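Local coordinates for FdtA domain-containing protein (Helicobacter canadensis MIT 98-5491, PDB 7N67) that probably catalyses 3,4-ketoisomerisation of a dTDP-linked keto sugar on the route to a formylated sugar, and binds dTDP in a cupin-type fold, at residues Q78-M83 with L109-N114; M82-C87 with G125-V130. One frame throughout, in Å; residues are numbered along the deposited sequence.

Contact 1. Residues Q78-M83 with L109-N114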
loop_
_atom_site.group_PDB
_atom_site.type_symbol
_atom_site.label_atom_id
_atom_site.label_comp_id
_atom_site.label_asym_id
_atom_site.label_seq_id
_atom_site.Cartn_x
_atom_site.Cartn_y
_atom_site.Cartn_z
ATOM N N GLN B 78 2.865 -18.964 -16.501
ATOM C CA GLN B 78 2.504 -17.695 -15.811
ATOM C C GLN B 78 3.787 -16.966 -15.404
ATOM O O GLN B 78 4.821 -17.642 -15.242
ATOM C CB GLN B 78 1.632 -17.963 -14.587
ATOM C CG GLN B 78 0.219 -18.439 -14.913
ATOM C CD GLN B 78 -0.619 -18.485 -13.658
ATOM O OE1 GLN B 78 -0.097 -18.500 -12.554
ATOM N NE2 GLN B 78 -1.931 -18.487 -13.802
ATOM N N VAL B 79 3.714 -15.637 -15.253
ATOM C CA VAL B 79 4.746 -14.821 -14.546
ATOM C C VAL B 79 4.066 -14.036 -13.416
ATOM O O VAL B 79 3.135 -13.275 -13.707
ATOM C CB VAL B 79 5.496 -13.897 -15.517
ATOM C CG1 VAL B 79 6.270 -12.810 -14.785
ATOM C CG2 VAL B 79 6.422 -14.683 -16.416
ATOM N N LEU B 80 4.550 -14.214 -12.183
ATOM C CA LEU B 80 3.981 -13.619 -10.942
ATOM C C LEU B 80 4.818 -12.409 -10.544
ATOM O O LEU B 80 6.049 -12.502 -10.604
ATOM C CB LEU B 80 4.003 -14.662 -9.820
ATOM C CG LEU B 80 2.774 -15.554 -9.722
ATOM C CD1 LEU B 80 2.605 -16.383 -10.978
ATOM C CD2 LEU B 80 2.862 -16.433 -8.488
ATOM N N ILE B 81 4.160 -11.321 -10.168
ATOM C CA ILE B 81 4.812 -10.085 -9.651
ATOM C C ILE B 81 4.005 -9.577 -8.455
ATOM O O ILE B 81 2.809 -9.321 -8.641
ATOM C CB ILE B 81 4.877 -9.046 -10.774
ATOM C CG1 ILE B 81 5.526 -9.655 -12.020
ATOM C CG2 ILE B 81 5.592 -7.797 -10.283
ATOM C CD1 ILE B 81 5.419 -8.813 -13.252
ATOM N N MET B 82 4.616 -9.504 -7.270
ATOM C CA MET B 82 4.013 -8.802 -6.100
ATOM C C MET B 82 4.165 -7.301 -6.304
ATOM O O MET B 82 5.265 -6.779 -6.072
ATOM C CB MET B 82 4.684 -9.173 -4.775
ATOM C CG MET B 82 4.395 -10.589 -4.357
ATOM S SD MET B 82 2.620 -10.936 -4.270
ATOM C CE MET B 82 2.175 -9.916 -2.867
ATOM N N MET B 83 3.084 -6.630 -6.670
ATOM C CA MET B 83 3.116 -5.164 -6.885
ATOM C C MET B 83 3.085 -4.432 -5.538
ATOM O O MET B 83 3.572 -3.306 -5.490
ATOM C CB MET B 83 1.956 -4.697 -7.767
ATOM C CG MET B 83 2.425 -3.729 -8.812
ATOM S SD MET B 83 1.927 -4.318 -10.422
ATOM C CE MET B 83 0.675 -3.093 -10.783
ATOM N N LEU B 109 8.377 -14.035 -11.024
ATOM C CA LEU B 109 8.559 -15.505 -10.874
ATOM C C LEU B 109 7.838 -16.177 -12.036
ATOM O O LEU B 109 6.590 -16.106 -12.093
ATOM C CB LEU B 109 8.022 -15.996 -9.524
ATOM C CG LEU B 109 7.971 -17.511 -9.352
ATOM C CD1 LEU B 109 9.372 -18.089 -9.369
ATOM C CD2 LEU B 109 7.252 -17.903 -8.063
ATOM N N PHE B 110 8.617 -16.739 -12.954
ATOM C CA PHE B 110 8.081 -17.547 -14.060
ATOM C C PHE B 110 7.785 -18.901 -13.444
ATOM O O PHE B 110 8.654 -19.364 -12.699
ATOM C CB PHE B 110 9.068 -17.663 -15.220
ATOM C CG PHE B 110 8.695 -18.709 -16.239
ATOM C CD1 PHE B 110 9.272 -19.966 -16.206
ATOM C CD2 PHE B 110 7.750 -18.438 -17.214
ATOM C CE1 PHE B 110 8.928 -20.920 -17.153
ATOM C CE2 PHE B 110 7.412 -19.393 -18.158
ATOM C CZ PHE B 110 7.999 -20.633 -18.127
ATOM N N ILE B 111 6.592 -19.426 -13.716
ATOM C CA ILE B 111 6.112 -20.769 -13.307
ATOM C C ILE B 111 5.692 -21.511 -14.577
ATOM O O ILE B 111 4.673 -21.130 -15.176
ATOM C CB ILE B 111 4.956 -20.637 -12.302
ATOM C CG1 ILE B 111 5.405 -19.889 -11.045
ATOM C CG2 ILE B 111 4.364 -22.007 -11.991
ATOM C CD1 ILE B 111 4.293 -19.575 -10.089
ATOM N N GLY B 112 6.446 -22.542 -14.953
ATOM C CA GLY B 112 6.196 -23.341 -16.164
ATOM C C GLY B 112 5.068 -24.348 -15.997
ATOM O O GLY B 112 4.151 -24.135 -15.176
ATOM N N LYS B 113 5.152 -25.423 -16.779
ATOM C CA LYS B 113 4.075 -26.420 -16.988
ATOM C C LYS B 113 4.107 -27.468 -15.879
ATOM O O LYS B 113 5.190 -27.697 -15.291
ATOM C CB LYS B 113 4.276 -27.100 -18.344
ATOM C CG LYS B 113 4.059 -26.205 -19.551
ATOM C CD LYS B 113 4.176 -26.917 -20.883
ATOM C CE LYS B 113 3.713 -26.015 -22.008
ATOM N NZ LYS B 113 4.037 -26.571 -23.341
ATOM N N ASN B 114 2.969 -28.117 -15.634
ATOM C CA ASN B 114 2.903 -29.258 -14.694
ATOM C C ASN B 114 3.532 -28.811 -13.368
ATOM O O ASN B 114 4.379 -29.558 -12.839
ATOM C CB ASN B 114 3.614 -30.493 -15.268
ATOM C CG ASN B 114 3.109 -30.894 -16.639
ATOM O OD1 ASN B 114 3.903 -31.128 -17.548
ATOM N ND2 ASN B 114 1.803 -30.967 -16.805
#
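Leu80 and Leu109 face each other as a hydrogen-bonded pair in the antiparallel beta-sheet of a cupin fold, Leu80 N reaching Leu109 O at 2.8 Å and Leu109 N returning to Leu80 O. Gln78 and Ile111 form the next such pair, where Ile111 N donates almost straight to Gln78 O (2.9 Å, 175° at the hydrogen). On the face carrying Leu80, the leucine's two methyls straddle one atom: Ile111 CD1 lies 3.7 Å from Leu80 CD1 and 3.8 Å from Leu80 CD2. The isoleucine delivers that methyl with CG1 anti to its own carbonyl carbon (chi1 -60°) and an extended chi2. The other face belongs to Val79 and Phe110, a non-hydrogen-bonded pair whose side chains cross at about a right angle. Here Val79 CG2 meets the phenyl ring at its edge, near the ring plane, 4.1 Å from Phe110 CD2. Leu28 of strand 25-35 touches both. Ile89 and Leu91 of strand 87-92, in the facing sheet, pack over the first face, touching Leu80, Leu109 and Ile111. Gln78 points to that same side, and its NE2 is hydrogen-bonded to OH of Tyr57, a residue of the thymidine diphosphate pocket.

Contact 2. Residues M82-C87 with G125-V130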
loop_
_atom_site.group_PDB
_atom_site.type_symbol
_atom_site.label_atom_id
_atom_site.label_comp_id
_atom_site.label_asym_id
_atom_site.label_seq_id
_atom_site.Cartn_x
_atom_site.Cartn_y
_atom_site.Cartn_z
ATOM N N MET B 82 4.616 -9.504 -7.270
ATOM C CA MET B 82 4.013 -8.802 -6.100
ATOM C C MET B 82 4.165 -7.301 -6.304
ATOM O O MET B 82 5.265 -6.779 -6.072
ATOM C CB MET B 82 4.684 -9.173 -4.775
ATOM C CG MET B 82 4.395 -10.589 -4.357
ATOM S SD MET B 82 2.620 -10.936 -4.270
ATOM C CE MET B 82 2.175 -9.916 -2.867
ATOM N N MET B 83 3.084 -6.630 -6.670
ATOM C CA MET B 83 3.116 -5.164 -6.885
ATOM C C MET B 83 3.085 -4.432 -5.538
ATOM O O MET B 83 3.572 -3.306 -5.490
ATOM C CB MET B 83 1.956 -4.697 -7.767
ATOM C CG MET B 83 2.425 -3.729 -8.812
ATOM S SD MET B 83 1.927 -4.318 -10.422
ATOM C CE MET B 83 0.675 -3.093 -10.783
ATOM N N ASP B 84 2.482 -5.027 -4.512
ATOM C CA ASP B 84 2.354 -4.423 -3.165
ATOM C C ASP B 84 2.527 -5.518 -2.112
ATOM O O ASP B 84 1.861 -6.556 -2.215
ATOM C CB ASP B 84 1.024 -3.695 -2.991
ATOM C CG ASP B 84 1.071 -2.613 -1.931
ATOM O OD1 ASP B 84 2.042 -1.896 -1.928
ATOM O OD2 ASP B 84 0.121 -2.497 -1.127
ATOM N N GLY B 85 3.398 -5.291 -1.134
ATOM C CA GLY B 85 3.537 -6.204 0.012
ATOM C C GLY B 85 4.253 -7.469 -0.386
ATOM O O GLY B 85 5.006 -7.458 -1.390
ATOM N N SER B 86 4.040 -8.529 0.378
ATOM C CA SER B 86 4.808 -9.783 0.252
ATOM C C SER B 86 3.839 -10.945 0.219
ATOM O O SER B 86 2.732 -10.857 0.828
ATOM C CB SER B 86 5.778 -9.963 1.404
ATOM O OG SER B 86 5.091 -10.156 2.642
ATOM N N CYS B 87 4.284 -12.033 -0.381
ATOM C CA CYS B 87 3.714 -13.351 -0.060
ATOM C C CYS B 87 4.761 -14.436 -0.290
ATOM O O CYS B 87 5.851 -14.128 -0.797
ATOM C CB CYS B 87 2.417 -13.567 -0.823
ATOM S SG CYS B 87 2.631 -14.459 -2.372
ATOM N N GLY B 125 -3.602 -6.856 2.657
ATOM C CA GLY B 125 -3.905 -6.009 1.493
ATOM C C GLY B 125 -2.859 -6.122 0.393
ATOM O O GLY B 125 -2.935 -5.302 -0.526
ATOM N N ALA B 126 -1.945 -7.104 0.463
ATOM C CA ALA B 126 -0.914 -7.383 -0.563
ATOM C C ALA B 126 -1.595 -7.676 -1.906
ATOM O O ALA B 126 -2.681 -8.301 -1.918
ATOM C CB ALA B 126 -0.042 -8.540 -0.158
ATOM N N LYS B 127 -0.948 -7.257 -2.995
ATOM C CA LYS B 127 -1.492 -7.295 -4.368
ATOM C C LYS B 127 -0.519 -8.071 -5.245
ATOM O O LYS B 127 0.704 -7.782 -5.174
ATOM C CB LYS B 127 -1.702 -5.860 -4.840
ATOM C CG LYS B 127 -2.446 -5.023 -3.815
ATOM C CD LYS B 127 -2.900 -3.656 -4.307
ATOM C CE LYS B 127 -3.605 -2.858 -3.221
ATOM N NZ LYS B 127 -2.815 -2.858 -1.961
ATOM N N LEU B 128 -1.049 -9.047 -5.986
ATOM C CA LEU B 128 -0.269 -9.912 -6.897
ATOM C C LEU B 128 -0.765 -9.675 -8.316
ATOM O O LEU B 128 -2.002 -9.667 -8.513
ATOM C CB LEU B 128 -0.485 -11.360 -6.478
ATOM C CG LEU B 128 0.076 -12.423 -7.421
ATOM C CD1 LEU B 128 1.594 -12.360 -7.462
ATOM C CD2 LEU B 128 -0.381 -13.806 -6.985
ATOM N N LEU B 129 0.160 -9.440 -9.249
ATOM C CA LEU B 129 -0.135 -9.372 -10.701
ATOM C C LEU B 129 0.324 -10.680 -11.332
ATOM O O LEU B 129 1.409 -11.161 -10.949
ATOM C CB LEU B 129 0.598 -8.173 -11.311
ATOM C CG LEU B 129 0.447 -8.026 -12.821
ATOM C CD1 LEU B 129 -1.004 -7.762 -13.212
ATOM C CD2 LEU B 129 1.364 -6.927 -13.331
ATOM N N VAL B 130 -0.476 -11.240 -12.241
ATOM C CA VAL B 130 -0.129 -12.499 -12.968
ATOM C C VAL B 130 -0.278 -12.261 -14.473
ATOM O O VAL B 130 -1.390 -11.917 -14.931
ATOM C CB VAL B 130 -0.985 -13.695 -12.502
ATOM C CG1 VAL B 130 -0.586 -14.982 -13.214
ATOM C CG2 VAL B 130 -0.902 -13.895 -10.996
#
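Met83 and Asp84 both turn their backbone N-H groups to Lys127 O, a classic beta bulge at Met83, where the chain turns a corner; both bonds are weak, that of Met83 N bent to 127° and that of Asp84 N long at 3.3 Å. The firmer link is Lys127 N to Asp84 O, 3.0 Å. Within the bulge, the side chains of Asp84 and Lys127 lie side by side and point the same way, with Lys127 CG against Asp84 CB. The lysine chain stays extended until a final bend (chi4 49°) brings NZ to Asp84 OD2 in a salt bridge of 3.1 Å, approached on the anti side and from 32° out of the carboxylate plane. The same NZ donates to Gly125 O at 2.8 Å, nearly in line with the C=O bond. Met82 folds back through bent chi2 and chi3, laying SD 3.6 Å from Leu128 CD1, while its CE touches both Lys127 O (3.5 Å) and Ala126 CB (3.8 Å). The bent Met83 chain rests SD 3.9 Å from Leu129 CD2; Met83 of the second subunit packs against both Met83 and Leu129. Asp84 OD1 bridges to Lys127 NZ of that second subunit, and the exchange is reciprocal. Lys127 NZ is thus held by Gly125 O, by OD2 of its own Asp84 and by Asp84 OD1 of the second subunit, so the pair probably stays charged. If the second subunit keeps the same intrachain bridge, two aspartates and two lysines would alternate in an ionic network joining the subunits at the bulge.

How the contacts relate
Strand 78-84 is the common element: contact 1 pairs its beginning with strand 107-111 on one edge, and contact 2 pairs its end with strand 127-132 on the other, their centres 13 Å apart. Between them the sheet is continuous, with Ile81 O probably hydrogen-bonded to Leu129 N at 2.7 Å and Gln78 CD packed 3.5 Å from Val130 CG1. Both contacts lie near the nucleotide, one layer back: the side chains of Gln78 in contact 1 and Leu128 in contact 2 are each about 6 Å from a bound thymidine diphosphate. On the face opposite Gln78, Ile81 packs on Tyr58 of the second subunit, and Met83 at the corner packs on Met83 of that subunit.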